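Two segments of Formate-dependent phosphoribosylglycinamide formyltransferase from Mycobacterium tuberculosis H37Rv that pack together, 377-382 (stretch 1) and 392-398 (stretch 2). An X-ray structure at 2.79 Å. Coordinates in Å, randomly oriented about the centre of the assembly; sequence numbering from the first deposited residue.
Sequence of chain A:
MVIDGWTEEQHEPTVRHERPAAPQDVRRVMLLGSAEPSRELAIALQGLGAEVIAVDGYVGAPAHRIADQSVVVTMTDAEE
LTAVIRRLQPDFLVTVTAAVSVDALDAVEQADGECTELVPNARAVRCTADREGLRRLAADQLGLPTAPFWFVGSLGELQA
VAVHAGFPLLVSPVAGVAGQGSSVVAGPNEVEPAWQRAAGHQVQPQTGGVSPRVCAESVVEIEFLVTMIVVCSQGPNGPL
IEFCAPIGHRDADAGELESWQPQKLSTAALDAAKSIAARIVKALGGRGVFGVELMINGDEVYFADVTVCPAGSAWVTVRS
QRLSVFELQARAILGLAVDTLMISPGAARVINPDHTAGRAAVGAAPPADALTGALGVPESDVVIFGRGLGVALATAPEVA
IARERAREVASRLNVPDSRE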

ATOM      1  N   VAL A 377     -17.663   7.935  -4.203  1.00 38.62           N
ATOM      2  CA  VAL A 377     -17.174   9.141  -3.503  1.00 41.96           C
ATOM      3  C   VAL A 377     -15.800   9.493  -4.043  1.00 47.03           C
ATOM      4  O   VAL A 377     -14.952   8.661  -4.038  1.00 33.61           O
ATOM      5  N   PRO A 378     -15.566  10.727  -4.505  1.00 55.03           N
ATOM      6  CA  PRO A 378     -14.267  11.126  -5.018  1.00 46.02           C
ATOM      7  C   PRO A 378     -13.052  10.983  -4.092  1.00 52.79           C
ATOM      8  O   PRO A 378     -13.149  11.210  -2.952  1.00 46.34           O
ATOM      9  N   GLU A 379     -11.942  10.524  -4.670  1.00 52.28           N
ATOM     10  CA  GLU A 379     -10.611  10.308  -4.058  1.00 33.33           C
ATOM     11  C   GLU A 379     -10.713   9.299  -2.931  1.00 35.95           C
ATOM     12  O   GLU A 379      -9.974   9.395  -2.021  1.00 38.87           O
ATOM     13  N   SER A 380     -11.561   8.315  -3.073  1.00 28.71           N
ATOM     14  CA  SER A 380     -11.778   7.354  -1.988  1.00 37.35           C
ATOM     15  C   SER A 380     -11.079   6.024  -2.234  1.00 45.91           C
ATOM     16  O   SER A 380     -10.735   5.715  -3.332  1.00 45.35           O
ATOM     17  N   ASP A 381     -10.834   5.320  -1.151  1.00 46.22           N
ATOM     18  CA  ASP A 381     -10.245   3.977  -1.199  1.00 52.08           C
ATOM     19  C   ASP A 381     -10.838   3.160  -0.066  1.00 45.58           C
ATOM     20  O   ASP A 381     -11.424   3.689   0.818  1.00 51.38           O
ATOM     21  N   VAL A 382     -10.582   1.872  -0.119  1.00 34.02           N
ATOM     22  CA  VAL A 382     -11.138   0.945   0.890  1.00 42.78           C
ATOM     23  C   VAL A 382     -10.184  -0.235   1.068  1.00 44.78           C
ATOM     24  O   VAL A 382      -9.452  -0.487   0.187  1.00 57.02           O
ATOM     25  N   ALA A 392     -12.233   2.671   5.621  1.00 35.86           N
ATOM     26  CA  ALA A 392     -12.694   3.622   4.618  1.00 33.09           C
ATOM     27  C   ALA A 392     -11.704   4.775   4.555  1.00 37.76           C
ATOM     28  O   ALA A 392     -11.269   5.282   5.597  1.00 42.40           O
ATOM     29  N   LEU A 393     -11.331   5.177   3.333  1.00 35.65           N
ATOM     30  CA  LEU A 393     -10.315   6.208   3.173  1.00 31.18           C
ATOM     31  C   LEU A 393     -10.723   7.218   2.120  1.00 33.08           C
ATOM     32  O   LEU A 393     -11.302   6.858   1.095  1.00 30.91           O
ATOM     33  N   ALA A 394     -10.382   8.476   2.365  1.00 27.17           N
ATOM     34  CA  ALA A 394     -10.522   9.525   1.375  1.00 27.42           C
ATOM     35  C   ALA A 394      -9.356  10.490   1.518  1.00 40.60           C
ATOM     36  O   ALA A 394      -8.791  10.645   2.606  1.00 46.33           O
ATOM     37  N   THR A 395      -9.001  11.137   0.416  1.00 27.34           N
ATOM     38  CA  THR A 395      -8.134  12.300   0.471  1.00 39.68           C
ATOM     39  C   THR A 395      -8.854  13.455  -0.198  1.00 33.65           C
ATOM     40  O   THR A 395      -9.893  13.273  -0.811  1.00 33.97           O
ATOM     41  N   ALA A 396      -8.282  14.645  -0.092  1.00 33.98           N
ATOM     42  CA  ALA A 396      -8.896  15.887  -0.539  1.00 28.33           C
ATOM     43  C   ALA A 396      -7.885  17.009  -0.395  1.00 34.96           C
ATOM     44  O   ALA A 396      -6.875  16.853   0.318  1.00 33.18           O
ATOM     45  N   PRO A 397      -8.109  18.153  -1.038  1.00 28.89           N
ATOM     46  CA  PRO A 397      -7.251  19.317  -0.763  1.00 28.93           C
ATOM     47  C   PRO A 397      -7.395  19.839   0.641  1.00 28.54           C
ATOM     48  O   PRO A 397      -6.525  20.593   1.080  1.00 38.96           O
ATOM     49  N   GLU A 398      -8.449  19.483   1.374  1.00 38.31           N
ATOM     50  CA  GLU A 398      -8.581  19.921   2.759  1.00 28.06           C
ATOM     51  C   GLU A 398      -9.027  18.770   3.640  1.00 29.58           C
ATOM     52  O   GLU A 398      -9.766  17.874   3.206  1.00 36.41           O
TER

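Where two antiparallel strands meet, the backbone can set the register while a side-chain hydrogen bond reinforces one end, as this pair illustrates. At its centre, Asp381 and Leu393 form a hydrogen-bonded pair: Asp381 N donates to Leu393 O at 2.8 Å, and Leu393 N returns a bond to Asp381 O at 2.9 Å. Beyond it, Thr395 N reaches Glu379 O at 3.1 Å. The same residues are joined again through their side chains. Glu379, at positive phi in a type II turn, directs its CB toward the partner stretch and adopts m, t for chi1 and chi2, so that OE1 accepts from Thr395 OG1 at 2.9 Å; the p rotamer of Thr395 presents that hydroxyl. The turn is itself braced by Ser380, also p, whose OG donates to Val377 O at 2.6 Å.

Apolar packing is thinner. Asp381 and Leu393 share one face of the sheet, with Asp381 CB 4.2 Å from Leu393 CD1, while the carboxylate leads away to partners elsewhere in the structure. Ser380, Val382, Ala392 and Ala394 occupy the other face. There Val382, its chi1 off-rotamer at 142°, brings CG2 within 4.3 Å of Ala392 CA. Farther out, Pro397 CD lies 4.1 Å from Glu379 OE2.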

ATOM      1  CB  VAL A 377     -17.084   8.834  -2.007  1.00 47.24           C
ATOM      2  CG1 VAL A 377     -16.302   9.877  -1.254  1.00 30.24           C
ATOM      3  CG2 VAL A 377     -18.438   8.616  -1.397  1.00 42.10           C
ATOM      4  CB  PRO A 378     -14.442  12.589  -5.393  1.00 31.10           C
ATOM      5  CG  PRO A 378     -15.718  13.001  -4.755  1.00 34.96           C
ATOM      6  CD  PRO A 378     -16.560  11.763  -4.630  1.00 40.48           C
ATOM      7  CB  GLU A 379     -10.020  11.617  -3.556  1.00 53.94           C
ATOM      8  CG  GLU A 379      -9.327  12.466  -4.587  1.00 72.53           C
ATOM      9  CD  GLU A 379      -8.648  13.716  -4.057  1.00 86.50           C
ATOM     10  OE1 GLU A 379      -7.562  13.620  -3.499  1.00 85.44           O
ATOM     11  OE2 GLU A 379      -9.196  14.786  -4.234  1.00 89.27           O
ATOM     12  CB  SER A 380     -13.233   7.198  -1.742  1.00 33.78           C
ATOM     13  OG  SER A 380     -13.905   6.662  -2.848  1.00 37.58           O
ATOM     14  CB  ASP A 381      -8.725   3.999  -1.176  1.00 69.01           C
ATOM     15  CG  ASP A 381      -8.117   2.839  -1.938  1.00 93.22           C
ATOM     16  OD1 ASP A 381      -8.874   2.038  -2.495  1.00 99.27           O
ATOM     17  OD2 ASP A 381      -6.897   2.747  -1.958  1.00 97.19           O
ATOM     18  CB  VAL A 382     -12.551   0.550   0.435  1.00 46.26           C
ATOM     19  CG1 VAL A 382     -12.926  -0.875   0.700  1.00 43.36           C
ATOM     20  CG2 VAL A 382     -13.584   1.446   1.023  1.00 33.70           C
ATOM     21  CB  ALA A 392     -14.089   4.146   4.956  1.00 28.53           C
ATOM     22  CB  LEU A 393      -8.962   5.607   2.788  1.00 34.06           C
ATOM     23  CG  LEU A 393      -8.408   4.527   3.717  1.00 40.95           C
ATOM     24  CD1 LEU A 393      -7.717   3.429   2.912  1.00 26.79           C
ATOM     25  CD2 LEU A 393      -7.440   5.148   4.669  1.00 28.83           C
ATOM     26  CB  ALA A 394     -11.823  10.287   1.548  1.00 29.41           C
ATOM     27  CB  THR A 395      -6.771  12.035  -0.190  1.00 41.25           C
ATOM     28  OG1 THR A 395      -6.972  11.558  -1.528  1.00 37.57           O
ATOM     29  CG2 THR A 395      -5.945  11.013   0.657  1.00 26.70           C
ATOM     30  CB  ALA A 396     -10.134  16.210   0.295  1.00 31.42           C
ATOM     31  CB  PRO A 397      -7.707  20.362  -1.787  1.00 29.79           C
ATOM     32  CG  PRO A 397      -8.374  19.587  -2.866  1.00 30.16           C
ATOM     33  CD  PRO A 397      -8.958  18.344  -2.221  1.00 30.10           C
ATOM     34  CB  GLU A 398      -9.568  21.071   2.916  1.00 36.46           C
ATOM     35  CG  GLU A 398      -9.035  22.405   2.479  1.00 35.71           C
ATOM     36  CD  GLU A 398      -9.066  22.562   0.970  1.00 60.24           C
ATOM     37  OE1 GLU A 398     -10.080  22.165   0.332  1.00 64.81           O
ATOM     38  OE2 GLU A 398      -8.061  23.064   0.424  1.00 68.05           O
TER